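Local atomic coordinates of yeast glycogen phosphorylase (Saccharomyces cerevisiae, PDB entry 1YGP), a protein that is a two-subunit member of the carbohydrate phosphorylase family, of the GT-B clan, that carries bound pyridoxal-5'-phosphate. Residues Val375-Arg379 and Arg426-Ile431; Asn526-Leu532 and Lys566-Val570; Thr600-Val606 and Arg648-Gly654; Leu780-Leu784 and Val820-Glu825. All coordinates share one frame; numbering follows the deposited sequence.

Overall arrangement
Along the chain the four contacts follow one another without overlap. Interaction 1 joins helices 372-384 and 425-445, with strand 400-404 of the large mixed sheet among the elements between them. The other three belong to the second half of the chain. Interaction 3 pairs neighbouring strands of the six-stranded parallel sheet; its centre lies about 20 Å from that of interaction 2 and 21 Å from that of interaction 4. Helix 562-584 of interaction 2 and helix 820-840 of interaction 4 both touch strand 601-606, on different faces. Interaction 1 is more than 50 Å, centre to centre, from each of the others, consistent with the two-domain build of the GT-B fold.

Interaction 1: residues Val375-Arg379 and Arg426-Ile431; sequences VELQR and RHLEII
Val375 and His427 meet at the heart of a helix crossing, with the short helical segments nearly perpendicular (97°) and their axes 9.7 Å apart. This is the closely packed part. Val375 directs both methyls at the second helix: CG1 lies at the edge of the His427 ring, 3.7 Å from its ND1, while CG2 reaches CG1 of Ile431 at 3.9 Å. A small branched residue suits the spot, because it fills the space between two helices without a long chain to bury. Ile430 enters beside it, its CG2 packing 3.6 Å from CG of Gln378 and its CD1 3.6 Å from CB of Arg379.

The His427 ring also lies against a charged pair. Arg379 has its chain bent at CG-CD (chi3 68°), which lays CD over one face of the imidazole and turns the guanidinium back to grip Glu376 side-on: NE bonds OE1 at 3.0 Å and NH2 bonds OE2 at 3.0 Å. The carboxylate sits at the ring's edge, nearly coplanar with it, and Tyr333 OH also bonds OE1. Looser is the meeting of Arg379 with Arg426, through methylenes alone, CD to CG at 3.9 Å; the Arg426 guanidinium pairs instead with Glu429 and Asp383.

Trp251 and Tyr333 meet the His427 ring, helix 417-423 packs on His427 and Ile431, and helix 389-399 covers Gln378.

Interaction 2: residues Asn526-Leu532 and Lys566-Val570; sequences NPSLAKL and KWNQV
Asn526 OD1 is gripped by two donors, the backbone N of Leu529 through a weak capping bond of 3.5 Å and the side-chain amide of Asn574, while Val570 CG1 lies 3.9 Å from it. Asparagine suits this N-cap place before helix 527-536, since its short amide can fold back to the first turn. ND2 is used as well, bonding Asn732.

From here the helix runs antiparallel to 566-570, at 160° between the short segments. Val570 points its CG1 at the first turn, touching CB of Ser528 at 3.8 Å. Leu529, with CG opposite its backbone N (chi1 174°), carries CD1 over one face of Trp567, a CH-pi contact with CD1 3.8 Å from the centroid of the six-membered ring. Leu532 comes in farther along, crossing the indole at about a right angle; its CD2 rests 3.6 Å from CE3 of Trp567 and 3.8 Å from CG2 of Val570. The indole NE1 is paid for by Ser849 OG on helix 842-856, which also packs on the ring.

No hydrogen bond spans the two segments. The chemistry thus implies that aliphatic and aromatic packing joins them, while Asn526 caps its own helix and ties it to helix 562-584 through Asn574.

Interaction 3: residues Thr600-Val606 and Arg648-Gly654; sequences TLFDMQV and RKVSIFG
With CG anti to the backbone N in both, Asp603 (chi1 178°) and Lys649 (chi1 -164°), which share a sheet face on neighbouring parallel strands, extend their chains from it to a long salt bridge, NZ to OD2 at 3.5 Å. The strands form a beta-alpha-beta crossover unit of a Rossmann-type parallel sheet, with helices 615-634 and 639-645 in the connection.

In the ladder Leu601, Asp603 and Gln605 each donate N-H to the second strand and accept from it through their carbonyls, though the last bond, Gly654 N to Gln605 O, is weak. Asp603 N to Val650 O, at 2.9 Å, is nearly straight, with an N-H...O angle of 173°.

The face bearing Asp603 and Lys649 lies under helices 615-634 and 820-840, the latter giving a weak bond from His831 to Asp603. Gln605 OE1 is satisfied by Asn618. The other face suits apolar residues because helix 562-584 covers it. There Phe602 turns one ring face to CB of Val650, and Met604 CB packs 3.7 Å from Ile652 CB. Toward the strand ends, Val606, whose side chain is about 8 Å from the pyridoxal-5'-phosphate, stands opposite Gly654, with Val606 CG1 3.6 Å from Gly654 N.

Interaction 4: residues Leu780-Leu784 and Val820-Glu825; sequences LPSSL and VSDDFE
Leu784 lays its CD1 methyl squarely on the Phe824 ring: the carbon is 3.8 Å from the centroid and only 7° off the ring normal, a CH-pi contact over the face. The two side chains cross at a slant, and Leu784 CB lies 3.8 Å from CD2 of Phe824. The other leucine methyl, CD2, turns from the ring to the helix backbone, 3.7 Å from CA of Ser821. A forked aliphatic chain suits this place because one branch can cover an aromatic face while the other fills the groove beside it.

Ser783 approaches the same ring from its edge, CB lying in the ring plane. Its OG, held between the backbone N and carbonyl carbon (chi1 34°), points past the ring and donates to Glu825 OE2 at 3.0 Å, meeting the carboxylate on its anti side.

Both helices belong to the C-terminal, Rossmann-type part of the GT-B fold: helix 820-840 runs on to cover the parallel sheet, and Phe824 packs on Leu617 and Phe620 of helix 615-634. Pro781 is the N-cap residue of helix 782-790, where its lack of an N-H costs no helical bond, and its CG sits 3.8 Å from Ser821 O. Leu780 touches Ser821 through CD2, 3.7 Å from OG; that hydroxyl is hydrogen-bonded to Asp816 OD2, whose partner oxygen OD1 accepts from the backbone N of Val820.

Interaction 1: residues Val375-Arg379 and Arg426-Ile431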
# COMPACT_ATOMS: atom_id res chain seq x y z
N VAL A 375 26.93 19.01 6.36
CA VAL A 375 27.58 18.38 7.49
C VAL A 375 27.76 16.88 7.26
O VAL A 375 28.69 16.25 7.76
CB VAL A 375 26.71 18.66 8.71
CG1 VAL A 375 27.34 18.11 9.96
CG2 VAL A 375 26.61 20.15 8.92
N GLU A 376 26.82 16.25 6.56
CA GLU A 376 26.87 14.85 6.22
C GLU A 376 27.93 14.58 5.15
O GLU A 376 28.67 13.59 5.33
CB GLU A 376 25.49 14.43 5.74
CG GLU A 376 25.36 13.03 5.15
CD GLU A 376 25.54 11.86 6.11
OE1 GLU A 376 25.58 12.05 7.32
OE2 GLU A 376 25.63 10.73 5.62
N LEU A 377 28.09 15.38 4.07
CA LEU A 377 29.11 15.11 3.08
C LEU A 377 30.44 15.25 3.81
O LEU A 377 31.27 14.35 3.69
CB LEU A 377 29.06 16.08 1.90
CG LEU A 377 30.08 15.88 0.75
CD1 LEU A 377 30.10 14.42 0.31
CD2 LEU A 377 29.70 16.77 -0.42
N GLN A 378 30.63 16.25 4.66
CA GLN A 378 31.87 16.36 5.41
C GLN A 378 32.08 15.12 6.28
O GLN A 378 33.17 14.53 6.24
CB GLN A 378 31.82 17.61 6.27
CG GLN A 378 33.08 17.91 7.06
CD GLN A 378 34.32 18.23 6.25
OE1 GLN A 378 34.35 18.22 5.02
NE2 GLN A 378 35.40 18.56 6.94
N ARG A 379 31.04 14.67 7.01
CA ARG A 379 31.12 13.46 7.80
C ARG A 379 31.53 12.25 6.97
O ARG A 379 32.45 11.54 7.39
CB ARG A 379 29.77 13.14 8.45
CG ARG A 379 29.89 11.93 9.39
CD ARG A 379 28.60 11.44 10.05
NE ARG A 379 27.69 10.87 9.09
CZ ARG A 379 27.81 9.60 8.69
NH1 ARG A 379 28.76 8.80 9.19
NH2 ARG A 379 27.03 9.17 7.72
N ARG A 426 27.93 12.92 16.14
CA ARG A 426 29.07 13.26 15.29
C ARG A 426 28.83 14.52 14.48
O ARG A 426 29.74 15.32 14.26
CB ARG A 426 29.37 12.09 14.35
CG ARG A 426 30.53 12.27 13.39
CD ARG A 426 31.81 12.40 14.19
NE ARG A 426 33.01 12.28 13.38
CZ ARG A 426 33.95 13.22 13.42
NH1 ARG A 426 33.82 14.30 14.19
NH2 ARG A 426 35.04 13.08 12.68
N HIS A 427 27.60 14.76 14.04
CA HIS A 427 27.30 15.93 13.21
C HIS A 427 27.37 17.15 14.10
O HIS A 427 27.70 18.21 13.57
CB HIS A 427 25.91 15.86 12.58
CG HIS A 427 25.74 14.70 11.61
ND1 HIS A 427 25.97 14.72 10.31
CD2 HIS A 427 25.31 13.42 11.93
CE1 HIS A 427 25.69 13.54 9.83
NE2 HIS A 427 25.30 12.76 10.80
N LEU A 428 27.13 17.07 15.41
CA LEU A 428 27.41 18.20 16.29
C LEU A 428 28.92 18.49 16.36
O LEU A 428 29.36 19.64 16.35
CB LEU A 428 26.98 17.96 17.72
CG LEU A 428 26.29 19.10 18.44
CD1 LEU A 428 26.39 18.78 19.89
CD2 LEU A 428 26.93 20.45 18.23
N GLU A 429 29.75 17.45 16.44
CA GLU A 429 31.19 17.60 16.50
C GLU A 429 31.67 18.37 15.27
O GLU A 429 32.35 19.39 15.38
CB GLU A 429 31.85 16.24 16.53
CG GLU A 429 31.67 15.40 17.78
CD GLU A 429 32.53 14.13 17.82
OE1 GLU A 429 33.25 13.81 16.87
OE2 GLU A 429 32.48 13.43 18.85
N ILE A 430 31.25 17.94 14.08
CA ILE A 430 31.69 18.61 12.87
C ILE A 430 31.12 20.04 12.83
O ILE A 430 31.85 20.95 12.40
CB ILE A 430 31.25 17.73 11.66
CG1 ILE A 430 31.84 16.33 11.80
CG2 ILE A 430 31.81 18.28 10.36
CD1 ILE A 430 31.47 15.30 10.73
N ILE A 431 29.91 20.34 13.33
CA ILE A 431 29.43 21.72 13.30
C ILE A 431 30.29 22.59 14.21
O ILE A 431 30.61 23.72 13.85
CB ILE A 431 27.95 21.79 13.70
CG1 ILE A 431 27.16 21.01 12.66
CG2 ILE A 431 27.42 23.23 13.72
CD1 ILE A 431 25.64 20.88 12.87

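Interaction 2: residues Asn526-Leu532 and Lys566-Val570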
# COMPACT_ATOMS: atom_id res chain seq x y z
N ASN A 526 -5.03 26.68 -19.25
CA ASN A 526 -5.84 27.53 -20.11
C ASN A 526 -5.65 27.24 -21.60
O ASN A 526 -5.19 28.09 -22.38
CB ASN A 526 -5.50 28.98 -19.82
CG ASN A 526 -6.57 30.00 -20.21
OD1 ASN A 526 -7.52 29.74 -20.96
ND2 ASN A 526 -6.47 31.22 -19.70
N PRO A 527 -6.05 26.05 -22.08
CA PRO A 527 -5.94 25.64 -23.48
C PRO A 527 -6.57 26.60 -24.45
O PRO A 527 -5.96 26.94 -25.47
CB PRO A 527 -6.59 24.29 -23.51
CG PRO A 527 -7.64 24.35 -22.42
CD PRO A 527 -6.82 25.04 -21.35
N SER A 528 -7.77 27.11 -24.15
CA SER A 528 -8.54 28.02 -25.00
C SER A 528 -7.75 29.28 -25.32
O SER A 528 -7.84 29.78 -26.44
CB SER A 528 -9.87 28.35 -24.27
OG SER A 528 -9.86 27.83 -22.93
N LEU A 529 -6.95 29.79 -24.37
CA LEU A 529 -6.06 30.89 -24.64
C LEU A 529 -4.84 30.35 -25.38
O LEU A 529 -4.40 31.00 -26.34
CB LEU A 529 -5.59 31.57 -23.35
CG LEU A 529 -4.54 32.68 -23.43
CD1 LEU A 529 -5.00 33.78 -24.36
CD2 LEU A 529 -4.30 33.25 -22.05
N ALA A 530 -4.28 29.19 -25.03
CA ALA A 530 -3.12 28.66 -25.74
C ALA A 530 -3.38 28.46 -27.23
O ALA A 530 -2.49 28.64 -28.07
CB ALA A 530 -2.70 27.33 -25.17
N LYS A 531 -4.63 28.12 -27.59
CA LYS A 531 -5.03 27.97 -28.97
C LYS A 531 -5.11 29.38 -29.55
O LYS A 531 -4.51 29.59 -30.61
CB LYS A 531 -6.41 27.31 -29.09
N LEU A 532 -5.73 30.38 -28.90
CA LEU A 532 -5.85 31.74 -29.42
C LEU A 532 -4.53 32.31 -29.84
O LEU A 532 -4.44 32.84 -30.95
CB LEU A 532 -6.46 32.71 -28.40
CG LEU A 532 -6.72 34.20 -28.76
CD1 LEU A 532 -7.52 34.34 -30.04
CD2 LEU A 532 -7.54 34.83 -27.65
N LYS A 566 -12.35 38.19 -28.96
CA LYS A 566 -11.86 36.84 -28.85
C LYS A 566 -11.25 36.58 -27.47
O LYS A 566 -11.58 35.59 -26.79
CB LYS A 566 -10.85 36.64 -29.94
CG LYS A 566 -11.36 35.73 -31.03
CD LYS A 566 -12.49 36.36 -31.81
CE LYS A 566 -12.14 36.38 -33.29
NZ LYS A 566 -10.97 37.19 -33.53
N TRP A 567 -10.43 37.54 -27.04
CA TRP A 567 -9.74 37.50 -25.77
C TRP A 567 -10.77 37.46 -24.66
O TRP A 567 -10.63 36.70 -23.71
CB TRP A 567 -8.87 38.73 -25.59
CG TRP A 567 -7.74 38.53 -24.59
CD1 TRP A 567 -7.88 38.89 -23.28
CD2 TRP A 567 -6.50 38.00 -24.87
NE1 TRP A 567 -6.73 38.60 -22.72
CE2 TRP A 567 -5.88 38.07 -23.62
CE3 TRP A 567 -5.80 37.49 -25.96
CZ2 TRP A 567 -4.57 37.63 -23.44
CZ3 TRP A 567 -4.49 37.04 -25.78
CH2 TRP A 567 -3.88 37.12 -24.53
N ASN A 568 -11.85 38.23 -24.78
CA ASN A 568 -12.81 38.24 -23.71
C ASN A 568 -13.57 36.93 -23.64
O ASN A 568 -13.75 36.38 -22.55
CB ASN A 568 -13.76 39.39 -23.88
CG ASN A 568 -14.56 39.60 -22.60
OD1 ASN A 568 -15.76 39.76 -22.63
ND2 ASN A 568 -14.00 39.62 -21.40
N GLN A 569 -13.93 36.36 -24.79
CA GLN A 569 -14.68 35.11 -24.85
C GLN A 569 -13.98 33.97 -24.14
O GLN A 569 -14.61 33.21 -23.39
CB GLN A 569 -14.91 34.74 -26.30
CG GLN A 569 -15.70 33.46 -26.49
CD GLN A 569 -17.09 33.60 -25.93
OE1 GLN A 569 -17.41 33.20 -24.82
NE2 GLN A 569 -17.98 34.20 -26.70
N VAL A 570 -12.65 33.88 -24.35
CA VAL A 570 -11.83 32.86 -23.69
C VAL A 570 -12.09 32.98 -22.17
O VAL A 570 -12.61 32.09 -21.49
CB VAL A 570 -10.33 33.12 -24.06
CG1 VAL A 570 -9.46 32.06 -23.42
CG2 VAL A 570 -10.09 33.03 -25.55

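Interaction 3: residues Thr600-Val606 and Arg648-Gly654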
# COMPACT_ATOMS: atom_id res chain seq x y z
N THR A 600 -19.88 40.16 -14.42
CA THR A 600 -19.61 39.85 -13.03
C THR A 600 -18.10 39.84 -12.84
O THR A 600 -17.41 39.02 -13.46
CB THR A 600 -20.17 38.47 -12.66
OG1 THR A 600 -21.54 38.41 -13.02
CG2 THR A 600 -20.05 38.24 -11.18
N LEU A 601 -17.52 40.72 -12.02
CA LEU A 601 -16.08 40.70 -11.81
C LEU A 601 -15.79 39.59 -10.81
O LEU A 601 -16.36 39.53 -9.71
CB LEU A 601 -15.54 42.01 -11.23
CG LEU A 601 -14.04 42.11 -10.91
CD1 LEU A 601 -13.25 42.58 -12.12
CD2 LEU A 601 -13.83 43.13 -9.82
N PHE A 602 -14.93 38.69 -11.24
CA PHE A 602 -14.44 37.64 -10.39
C PHE A 602 -13.15 38.15 -9.74
O PHE A 602 -12.15 38.46 -10.39
CB PHE A 602 -14.24 36.41 -11.26
CG PHE A 602 -15.53 35.61 -11.48
CD1 PHE A 602 -16.77 36.22 -11.71
CD2 PHE A 602 -15.47 34.21 -11.46
CE1 PHE A 602 -17.91 35.45 -11.92
CE2 PHE A 602 -16.62 33.45 -11.67
CZ PHE A 602 -17.84 34.07 -11.90
N ASP A 603 -13.22 38.29 -8.43
CA ASP A 603 -12.14 38.85 -7.67
C ASP A 603 -11.65 37.77 -6.70
O ASP A 603 -12.37 37.51 -5.71
CB ASP A 603 -12.73 40.07 -6.98
CG ASP A 603 -11.87 40.88 -6.03
OD1 ASP A 603 -10.66 40.65 -5.92
OD2 ASP A 603 -12.45 41.76 -5.38
N MET A 604 -10.47 37.14 -6.91
CA MET A 604 -10.01 36.10 -6.01
C MET A 604 -8.78 36.35 -5.17
O MET A 604 -7.86 37.05 -5.59
CB MET A 604 -9.75 34.77 -6.74
CG MET A 604 -9.35 34.68 -8.19
SD MET A 604 -10.77 34.78 -9.32
CE MET A 604 -11.04 33.12 -9.83
N GLN A 605 -8.74 35.77 -3.96
CA GLN A 605 -7.54 35.76 -3.10
C GLN A 605 -7.41 34.32 -2.59
O GLN A 605 -8.01 33.90 -1.60
CB GLN A 605 -7.67 36.71 -1.89
CG GLN A 605 -6.39 36.90 -1.09
CD GLN A 605 -6.53 37.86 0.09
OE1 GLN A 605 -7.62 38.17 0.57
NE2 GLN A 605 -5.44 38.35 0.66
N VAL A 606 -6.67 33.51 -3.35
CA VAL A 606 -6.43 32.13 -2.99
C VAL A 606 -4.97 31.94 -2.58
O VAL A 606 -4.04 32.02 -3.40
CB VAL A 606 -6.79 31.15 -4.16
CG1 VAL A 606 -8.29 31.17 -4.36
CG2 VAL A 606 -6.17 31.55 -5.50
N ARG A 648 -21.82 44.29 -9.85
CA ARG A 648 -21.75 42.84 -9.74
C ARG A 648 -20.36 42.20 -9.69
O ARG A 648 -19.56 42.27 -10.64
CB ARG A 648 -22.58 42.32 -10.90
CG ARG A 648 -22.91 40.85 -10.86
CD ARG A 648 -24.07 40.52 -11.79
NE ARG A 648 -25.36 40.66 -11.12
CZ ARG A 648 -26.22 41.66 -11.36
NH1 ARG A 648 -25.96 42.62 -12.25
NH2 ARG A 648 -27.36 41.68 -10.67
N LYS A 649 -20.12 41.54 -8.55
CA LYS A 649 -18.82 41.01 -8.16
C LYS A 649 -19.04 39.67 -7.47
O LYS A 649 -20.12 39.39 -6.95
CB LYS A 649 -18.19 41.99 -7.17
CG LYS A 649 -16.72 41.95 -6.83
CD LYS A 649 -16.58 42.81 -5.59
CE LYS A 649 -15.15 43.30 -5.28
NZ LYS A 649 -14.65 44.33 -6.19
N VAL A 650 -18.02 38.81 -7.49
CA VAL A 650 -17.97 37.54 -6.79
C VAL A 650 -16.58 37.53 -6.19
O VAL A 650 -15.57 37.62 -6.92
CB VAL A 650 -18.07 36.29 -7.71
CG1 VAL A 650 -17.97 35.04 -6.86
CG2 VAL A 650 -19.39 36.20 -8.41
N SER A 651 -16.50 37.47 -4.88
CA SER A 651 -15.22 37.30 -4.23
C SER A 651 -14.97 35.81 -3.98
O SER A 651 -15.76 35.09 -3.35
CB SER A 651 -15.21 38.07 -2.94
OG SER A 651 -15.51 39.45 -3.17
N ILE A 652 -13.86 35.31 -4.50
CA ILE A 652 -13.48 33.91 -4.41
C ILE A 652 -12.33 33.81 -3.42
O ILE A 652 -11.28 34.42 -3.62
CB ILE A 652 -13.08 33.45 -5.84
CG1 ILE A 652 -14.25 33.55 -6.82
CG2 ILE A 652 -12.58 32.02 -5.75
CD1 ILE A 652 -15.36 32.50 -6.60
N PHE A 653 -12.49 33.10 -2.30
CA PHE A 653 -11.40 32.91 -1.36
C PHE A 653 -11.06 31.43 -1.35
O PHE A 653 -11.93 30.57 -1.53
CB PHE A 653 -11.80 33.32 0.06
CG PHE A 653 -11.98 34.81 0.29
CD1 PHE A 653 -13.18 35.44 -0.08
CD2 PHE A 653 -10.98 35.54 0.92
CE1 PHE A 653 -13.37 36.80 0.20
CE2 PHE A 653 -11.20 36.90 1.20
CZ PHE A 653 -12.39 37.54 0.84
N GLY A 654 -9.80 31.09 -1.14
CA GLY A 654 -9.37 29.71 -1.04
C GLY A 654 -8.06 29.67 -0.28
O GLY A 654 -7.30 30.65 -0.35

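Interaction 4: residues Leu780-Leu784 and Val820-Glu825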
# COMPACT_ATOMS: atom_id res chain seq x y z
N LEU A 780 -9.19 55.00 14.21
CA LEU A 780 -9.59 54.21 13.05
C LEU A 780 -10.46 55.05 12.11
O LEU A 780 -11.25 55.87 12.56
CB LEU A 780 -10.40 52.98 13.48
CG LEU A 780 -9.75 52.05 14.47
CD1 LEU A 780 -10.73 50.95 14.79
CD2 LEU A 780 -8.45 51.50 13.91
N PRO A 781 -10.35 54.88 10.79
CA PRO A 781 -11.26 55.48 9.82
C PRO A 781 -12.71 55.07 10.05
O PRO A 781 -12.95 53.88 10.25
CB PRO A 781 -10.74 55.01 8.49
CG PRO A 781 -9.28 54.72 8.76
CD PRO A 781 -9.31 54.10 10.13
N SER A 782 -13.70 55.96 9.96
CA SER A 782 -15.11 55.59 10.10
C SER A 782 -15.53 54.34 9.32
O SER A 782 -16.26 53.50 9.84
CB SER A 782 -15.98 56.74 9.65
OG SER A 782 -15.50 57.95 10.20
N SER A 783 -15.02 54.17 8.10
CA SER A 783 -15.34 53.06 7.22
C SER A 783 -15.06 51.72 7.87
O SER A 783 -15.93 50.84 7.99
CB SER A 783 -14.50 53.23 5.96
OG SER A 783 -13.24 53.81 6.31
N LEU A 784 -13.83 51.65 8.37
CA LEU A 784 -13.34 50.48 9.05
C LEU A 784 -14.09 50.34 10.36
O LEU A 784 -14.47 49.23 10.73
CB LEU A 784 -11.86 50.58 9.35
CG LEU A 784 -11.26 49.31 9.89
CD1 LEU A 784 -11.40 48.23 8.83
CD2 LEU A 784 -9.81 49.51 10.25
N VAL A 820 -3.86 47.22 8.81
CA VAL A 820 -5.16 47.18 8.15
C VAL A 820 -5.79 48.58 8.11
O VAL A 820 -6.24 49.04 7.06
CB VAL A 820 -6.11 46.18 8.87
CG1 VAL A 820 -7.55 46.25 8.34
CG2 VAL A 820 -5.61 44.77 8.61
N SER A 821 -5.77 49.30 9.24
CA SER A 821 -6.35 50.63 9.34
C SER A 821 -5.75 51.60 8.33
O SER A 821 -6.47 52.36 7.66
CB SER A 821 -6.12 51.21 10.73
OG SER A 821 -5.69 50.27 11.74
N ASP A 822 -4.43 51.46 8.19
CA ASP A 822 -3.66 52.38 7.37
C ASP A 822 -4.00 52.26 5.90
O ASP A 822 -4.24 53.24 5.19
CB ASP A 822 -2.18 52.14 7.59
CG ASP A 822 -1.83 52.23 9.07
OD1 ASP A 822 -1.67 53.34 9.60
OD2 ASP A 822 -1.75 51.19 9.71
N ASP A 823 -4.11 51.00 5.47
CA ASP A 823 -4.37 50.75 4.07
C ASP A 823 -5.85 50.69 3.73
O ASP A 823 -6.16 50.73 2.54
CB ASP A 823 -3.64 49.46 3.67
CG ASP A 823 -2.12 49.52 3.80
OD1 ASP A 823 -1.54 50.60 3.92
OD2 ASP A 823 -1.49 48.48 3.76
N PHE A 824 -6.77 50.70 4.70
CA PHE A 824 -8.18 50.47 4.38
C PHE A 824 -8.77 51.43 3.35
O PHE A 824 -9.33 51.00 2.33
CB PHE A 824 -9.06 50.55 5.64
CG PHE A 824 -10.39 49.83 5.42
CD1 PHE A 824 -10.41 48.47 5.07
CD2 PHE A 824 -11.60 50.53 5.52
CE1 PHE A 824 -11.62 47.82 4.82
CE2 PHE A 824 -12.81 49.87 5.26
CZ PHE A 824 -12.83 48.51 4.91
N GLU A 825 -8.57 52.73 3.54
CA GLU A 825 -9.12 53.71 2.62
C GLU A 825 -8.54 53.65 1.22
O GLU A 825 -9.27 53.79 0.24
CB GLU A 825 -8.93 55.08 3.24
CG GLU A 825 -10.14 55.51 4.08
CD GLU A 825 -11.43 55.51 3.27
OE1 GLU A 825 -11.52 56.23 2.27
OE2 GLU A 825 -12.35 54.76 3.63